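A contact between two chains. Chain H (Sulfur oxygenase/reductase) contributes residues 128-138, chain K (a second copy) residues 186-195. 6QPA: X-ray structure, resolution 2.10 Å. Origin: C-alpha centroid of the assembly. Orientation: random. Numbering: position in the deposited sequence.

Chain H (128-138) QIMSMTDVPQV
Chain K, residues 186-195: MKANVPGMVG

The contact is small, 304 Å² summed over both sides, and it is organised round a turn on chain K that sits against a bend on chain H. P191(K) covers the most surface, followed by G192(K) and then D134(H), and these three residues carry the main rule of the design: a carboxylate reaches across to the backbone of a tight turn.

Chain K leaves its helix at V190(K) (phi/psi -113/127) and enters a type II beta turn from V190(K) to M193(K), with P191(K) at -64/142 and G192(K) at 79/6. The closing bond, M193(K) N to V190(K) O, is weak at 3.5 Å. Proline suits the first of the two central positions, where phi is fixed near its ring value, and the positive phi of the second favours glycine. The strand then starts at M193(K). Across the gap, the CA of M130(H) lies 4.5 Å from the CA of P191(K), and the CA of S131(H) lies 5.0 Å from the CA of G192(K), which sets the register, both backbones running the same way over this step.

Chain H runs extended through I129(H) and M130(H) (-82/153, -156/180), passes S131(H) at -122/171, and turns into helical phi/psi from M132(H). D134(H), with chi1 m (-57°) and chi2 -33°, points its CA-to-CB bond toward the turn. Its OD2 accepts two backbone NH groups: G192(K) N across the interface at 2.9 Å and 166°, and S131(H) N within its own chain at 3.0 Å. The second bond ties the carboxylate to the bend, which D134(H) N to S131(H) O at 3.0 Å closes, so one oxygen joins local fold to partner.

P191(K), its ring C-gamma endo, packs along the extended segment. Its CB is 3.8 Å from the CA of M130(H), whose CA-to-CB bond points away, and its CG is 4.3 Å from the CD1 of I129(H) (chi1 p, chi2 t).

G192(K) brings its CA to 3.1 Å from the OG of S131(H) (chi1 p, 80°); an ideal CB would still be 3.5 Å from that OG. The same OG is 3.2 Å from G192(K) N, but the angle is too poor for a hydrogen bond; the NH is directed to D134(H) instead.

Beyond this centre, T133(H) (chi1 p) sets its OG1 4.1 Å from the CG2 of V194(K) (chi1 t). At the margin, Q137(H) NE2 and K187(K) NZ come only within 4.5 Å, each hydrogen-bonded elsewhere in the structure.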

ATOM      1  N   GLN H 128      52.003  17.270  28.488  1.00 33.29           N
ATOM      2  CA  GLN H 128      51.779  17.920  27.208  1.00 36.83           C
ATOM      3  C   GLN H 128      50.866  17.062  26.331  1.00 38.74           C
ATOM      4  O   GLN H 128      50.893  15.829  26.395  1.00 46.47           O
ATOM      5  CB  GLN H 128      53.126  18.158  26.526  1.00 42.38           C
ATOM      6  CG  GLN H 128      53.857  16.875  26.190  1.00 60.19           C
ATOM      7  CD  GLN H 128      55.208  17.121  25.545  1.00 82.06           C
ATOM      8  OE1 GLN H 128      55.570  18.264  25.244  1.00 85.66           O
ATOM      9  NE2 GLN H 128      55.962  16.044  25.319  1.00 86.16           N
ATOM     10  N   ILE H 129      50.045  17.713  25.498  1.00 35.94           N
ATOM     11  CA  ILE H 129      49.193  16.938  24.598  1.00 40.58           C
ATOM     12  C   ILE H 129      50.000  16.527  23.371  1.00 37.78           C
ATOM     13  O   ILE H 129      50.980  17.175  22.996  1.00 38.25           O
ATOM     14  CB  ILE H 129      47.900  17.691  24.202  1.00 41.83           C
ATOM     15  CG1 ILE H 129      48.204  18.998  23.459  1.00 33.87           C
ATOM     16  CG2 ILE H 129      47.025  17.911  25.456  1.00 43.90           C
ATOM     17  CD1 ILE H 129      46.965  19.741  22.899  1.00 30.37           C
ATOM     18  N   MET H 130      49.590  15.420  22.761  1.00 35.39           N
ATOM     19  CA  MET H 130      50.252  14.809  21.612  1.00 39.97           C
ATOM     20  C   MET H 130      49.224  13.981  20.858  1.00 40.17           C
ATOM     21  O   MET H 130      48.053  13.908  21.239  1.00 42.03           O
ATOM     22  CB  MET H 130      51.438  13.935  22.030  1.00 31.47           C
ATOM     23  CG  MET H 130      51.034  12.804  22.976  1.00 45.31           C
ATOM     24  SD  MET H 130      52.439  11.821  23.570  1.00 49.44           S
ATOM     25  CE  MET H 130      53.135  12.912  24.809  1.00 48.48           C
ATOM     26  N   SER H 131      49.672  13.349  19.780  1.00 32.53           N
ATOM     27  CA  SER H 131      48.827  12.432  19.042  1.00 30.15           C
ATOM     28  C   SER H 131      49.499  11.068  19.018  1.00 31.16           C
ATOM     29  O   SER H 131      50.660  10.918  19.413  1.00 34.10           O
ATOM     30  CB  SER H 131      48.584  12.926  17.617  1.00 33.67           C
ATOM     31  OG  SER H 131      49.720  12.599  16.841  1.00 39.76           O
ATOM     32  N   MET H 132      48.759  10.066  18.536  1.00 29.89           N
ATOM     33  CA  MET H 132      49.299   8.706  18.474  1.00 35.40           C
ATOM     34  C   MET H 132      50.622   8.646  17.721  1.00 35.28           C
ATOM     35  O   MET H 132      51.559   7.971  18.153  1.00 35.19           O
ATOM     36  CB  MET H 132      48.289   7.755  17.823  1.00 39.10           C
ATOM     37  CG  MET H 132      47.085   7.411  18.675  1.00 65.60           C
ATOM     38  SD  MET H 132      47.484   6.314  20.062  1.00 88.11           S
ATOM     39  CE  MET H 132      45.846   5.672  20.424  1.00 94.66           C
ATOM     40  N   THR H 133      50.702   9.298  16.559  1.00 33.94           N
ATOM     41  CA  THR H 133      51.909   9.193  15.750  1.00 30.26           C
ATOM     42  C   THR H 133      53.098   9.923  16.360  1.00 33.76           C
ATOM     43  O   THR H 133      54.225   9.751  15.871  1.00 33.11           O
ATOM     44  CB  THR H 133      51.652   9.684  14.325  1.00 38.02           C
ATOM     45  OG1 THR H 133      51.104  11.009  14.344  1.00 34.11           O
ATOM     46  CG2 THR H 133      50.684   8.753  13.623  1.00 38.62           C
ATOM     47  N   ASP H 134      52.885  10.702  17.421  1.00 32.43           N
ATOM     48  CA  ASP H 134      53.989  11.296  18.164  1.00 38.36           C
ATOM     49  C   ASP H 134      54.560  10.381  19.242  1.00 38.28           C
ATOM     50  O   ASP H 134      55.656  10.653  19.745  1.00 35.56           O
ATOM     51  CB  ASP H 134      53.543  12.587  18.857  1.00 37.45           C
ATOM     52  CG  ASP H 134      52.976  13.601  17.896  1.00 40.57           C
ATOM     53  OD1 ASP H 134      53.426  13.660  16.728  1.00 43.59           O
ATOM     54  OD2 ASP H 134      52.064  14.337  18.318  1.00 39.14           O
ATOM     55  N   VAL H 135      53.834   9.341  19.639  1.00 40.20           N
ATOM     56  CA  VAL H 135      54.153   8.595  20.858  1.00 37.56           C
ATOM     57  C   VAL H 135      55.491   7.870  20.742  1.00 41.09           C
ATOM     58  O   VAL H 135      56.291   7.922  21.693  1.00 38.18           O
ATOM     59  CB  VAL H 135      53.022   7.613  21.224  1.00 42.07           C
ATOM     60  CG1 VAL H 135      53.458   6.698  22.372  1.00 42.88           C
ATOM     61  CG2 VAL H 135      51.748   8.367  21.621  1.00 34.91           C
ATOM     62  N   PRO H 136      55.800   7.177  19.637  1.00 37.06           N
ATOM     63  CA  PRO H 136      57.133   6.548  19.577  1.00 34.71           C
ATOM     64  C   PRO H 136      58.268   7.548  19.758  1.00 43.23           C
ATOM     65  O   PRO H 136      59.210   7.272  20.513  1.00 42.15           O
ATOM     66  CB  PRO H 136      57.142   5.885  18.198  1.00 33.24           C
ATOM     67  CG  PRO H 136      55.672   5.570  17.938  1.00 34.22           C
ATOM     68  CD  PRO H 136      54.952   6.765  18.494  1.00 33.24           C
ATOM     69  N   GLN H 137      58.181   8.734  19.140  1.00 44.02           N
ATOM     70  CA  GLN H 137      59.262   9.708  19.292  1.00 37.77           C
ATOM     71  C   GLN H 137      59.317  10.261  20.715  1.00 40.11           C
ATOM     72  O   GLN H 137      60.409  10.456  21.269  1.00 37.78           O
ATOM     73  CB  GLN H 137      59.110  10.848  18.281  1.00 38.42           C
ATOM     74  CG  GLN H 137      60.060  12.030  18.546  1.00 37.46           C
ATOM     75  CD  GLN H 137      60.096  13.015  17.414  1.00 47.91           C
ATOM     76  OE1 GLN H 137      59.575  14.123  17.539  1.00 46.87           O
ATOM     77  NE2 GLN H 137      60.736  12.639  16.303  1.00 44.44           N
ATOM     78  N   VAL H 138      58.152  10.505  21.333  1.00 45.30           N
ATOM     79  CA  VAL H 138      58.124  10.947  22.730  1.00 50.50           C
ATOM     80  C   VAL H 138      58.766   9.899  23.633  1.00 51.89           C
ATOM     81  O   VAL H 138      59.516  10.225  24.562  1.00 48.00           O
ATOM     82  CB  VAL H 138      56.683  11.263  23.171  1.00 45.95           C
ATOM     83  CG1 VAL H 138      56.629  11.422  24.675  1.00 43.94           C
ATOM     84  CG2 VAL H 138      56.187  12.534  22.501  1.00 41.86           C
TER
ATOM     85  N   MET K 186      56.457  24.106  14.319  1.00 34.54           N
ATOM     86  CA  MET K 186      55.262  23.278  14.326  1.00 34.45           C
ATOM     87  C   MET K 186      55.602  21.816  14.591  1.00 32.85           C
ATOM     88  O   MET K 186      54.879  21.128  15.315  1.00 37.92           O
ATOM     89  CB  MET K 186      54.509  23.431  13.014  1.00 33.04           C
ATOM     90  CG  MET K 186      53.877  24.768  12.793  1.00 32.24           C
ATOM     91  SD  MET K 186      53.132  24.837  11.144  1.00 42.35           S
ATOM     92  CE  MET K 186      51.917  23.591  11.286  1.00 40.36           C
ATOM     93  N   LYS K 187      56.685  21.320  14.002  1.00 39.58           N
ATOM     94  CA  LYS K 187      57.027  19.917  14.187  1.00 45.93           C
ATOM     95  C   LYS K 187      57.463  19.633  15.618  1.00 44.66           C
ATOM     96  O   LYS K 187      57.272  18.518  16.109  1.00 40.94           O
ATOM     97  CB  LYS K 187      58.121  19.493  13.204  1.00 45.03           C
ATOM     98  CG  LYS K 187      58.371  17.992  13.209  1.00 47.16           C
ATOM     99  CD  LYS K 187      58.843  17.442  11.876  1.00 49.33           C
ATOM    100  CE  LYS K 187      59.111  15.938  11.972  1.00 46.34           C
ATOM    101  NZ  LYS K 187      60.089  15.647  13.050  1.00 52.10           N
ATOM    102  N   ALA K 188      58.068  20.614  16.289  1.00 39.44           N
ATOM    103  CA  ALA K 188      58.459  20.440  17.676  1.00 36.95           C
ATOM    104  C   ALA K 188      57.271  20.589  18.624  1.00 39.25           C
ATOM    105  O   ALA K 188      57.275  20.014  19.712  1.00 42.33           O
ATOM    106  CB  ALA K 188      59.561  21.434  18.042  1.00 35.50           C
ATOM    107  N   ASN K 189      56.240  21.330  18.240  1.00 33.31           N
ATOM    108  CA  ASN K 189      55.276  21.793  19.226  1.00 26.14           C
ATOM    109  C   ASN K 189      53.837  21.420  18.967  1.00 33.00           C
ATOM    110  O   ASN K 189      53.013  21.617  19.862  1.00 34.69           O
ATOM    111  CB  ASN K 189      55.355  23.317  19.366  1.00 32.51           C
ATOM    112  CG  ASN K 189      56.653  23.744  20.006  1.00 36.15           C
ATOM    113  OD1 ASN K 189      56.966  23.284  21.091  1.00 40.33           O
ATOM    114  ND2 ASN K 189      57.440  24.561  19.316  1.00 32.02           N
ATOM    115  N   VAL K 190      53.497  20.917  17.793  1.00 34.30           N
ATOM    116  CA  VAL K 190      52.103  20.754  17.388  1.00 36.21           C
ATOM    117  C   VAL K 190      51.776  19.270  17.274  1.00 36.38           C
ATOM    118  O   VAL K 190      52.463  18.551  16.539  1.00 35.59           O
ATOM    119  CB  VAL K 190      51.816  21.485  16.074  1.00 31.47           C
ATOM    120  CG1 VAL K 190      50.365  21.285  15.690  1.00 25.73           C
ATOM    121  CG2 VAL K 190      52.135  22.952  16.265  1.00 33.55           C
ATOM    122  N   PRO K 191      50.719  18.790  17.928  1.00 35.29           N
ATOM    123  CA  PRO K 191      50.431  17.350  17.898  1.00 36.54           C
ATOM    124  C   PRO K 191      50.097  16.860  16.498  1.00 33.23           C
ATOM    125  O   PRO K 191      49.421  17.534  15.721  1.00 34.29           O
ATOM    126  CB  PRO K 191      49.242  17.195  18.860  1.00 43.96           C
ATOM    127  CG  PRO K 191      48.796  18.558  19.208  1.00 43.95           C
ATOM    128  CD  PRO K 191      49.888  19.519  18.896  1.00 38.13           C
ATOM    129  N   GLY K 192      50.576  15.659  16.182  1.00 33.82           N
ATOM    130  CA  GLY K 192      50.196  15.024  14.931  1.00 32.30           C
ATOM    131  C   GLY K 192      50.919  15.524  13.699  1.00 32.49           C
ATOM    132  O   GLY K 192      50.556  15.130  12.585  1.00 34.62           O
ATOM    133  N   MET K 193      51.911  16.393  13.844  1.00 34.34           N
ATOM    134  CA  MET K 193      52.677  16.801  12.676  1.00 33.69           C
ATOM    135  C   MET K 193      53.708  15.744  12.338  1.00 34.60           C
ATOM    136  O   MET K 193      54.645  15.517  13.106  1.00 34.03           O
ATOM    137  CB  MET K 193      53.400  18.126  12.825  1.00 31.14           C
ATOM    138  CG  MET K 193      54.422  18.143  11.620  1.00 39.30           C
ATOM    139  SD  MET K 193      55.062  19.651  11.075  1.00 54.61           S
ATOM    140  CE  MET K 193      53.772  20.584  11.812  1.00 58.37           C
ATOM    141  N   VAL K 194      53.572  15.148  11.162  1.00 33.77           N
ATOM    142  CA  VAL K 194      54.418  14.027  10.800  1.00 35.43           C
ATOM    143  C   VAL K 194      55.697  14.489  10.115  1.00 34.84           C
ATOM    144  O   VAL K 194      56.769  13.946  10.382  1.00 32.61           O
ATOM    145  CB  VAL K 194      53.603  13.058   9.928  1.00 36.12           C
ATOM    146  CG1 VAL K 194      54.488  11.998   9.329  1.00 36.33           C
ATOM    147  CG2 VAL K 194      52.499  12.441  10.766  1.00 34.36           C
ATOM    148  N   GLY K 195      55.621  15.484   9.236  1.00 33.75           N
ATOM    149  CA  GLY K 195      56.823  15.962   8.565  1.00 27.01           C
ATOM    150  C   GLY K 195      56.498  17.059   7.568  1.00 35.10           C
ATOM    151  O   GLY K 195      55.337  17.443   7.387  1.00 30.21           O
TER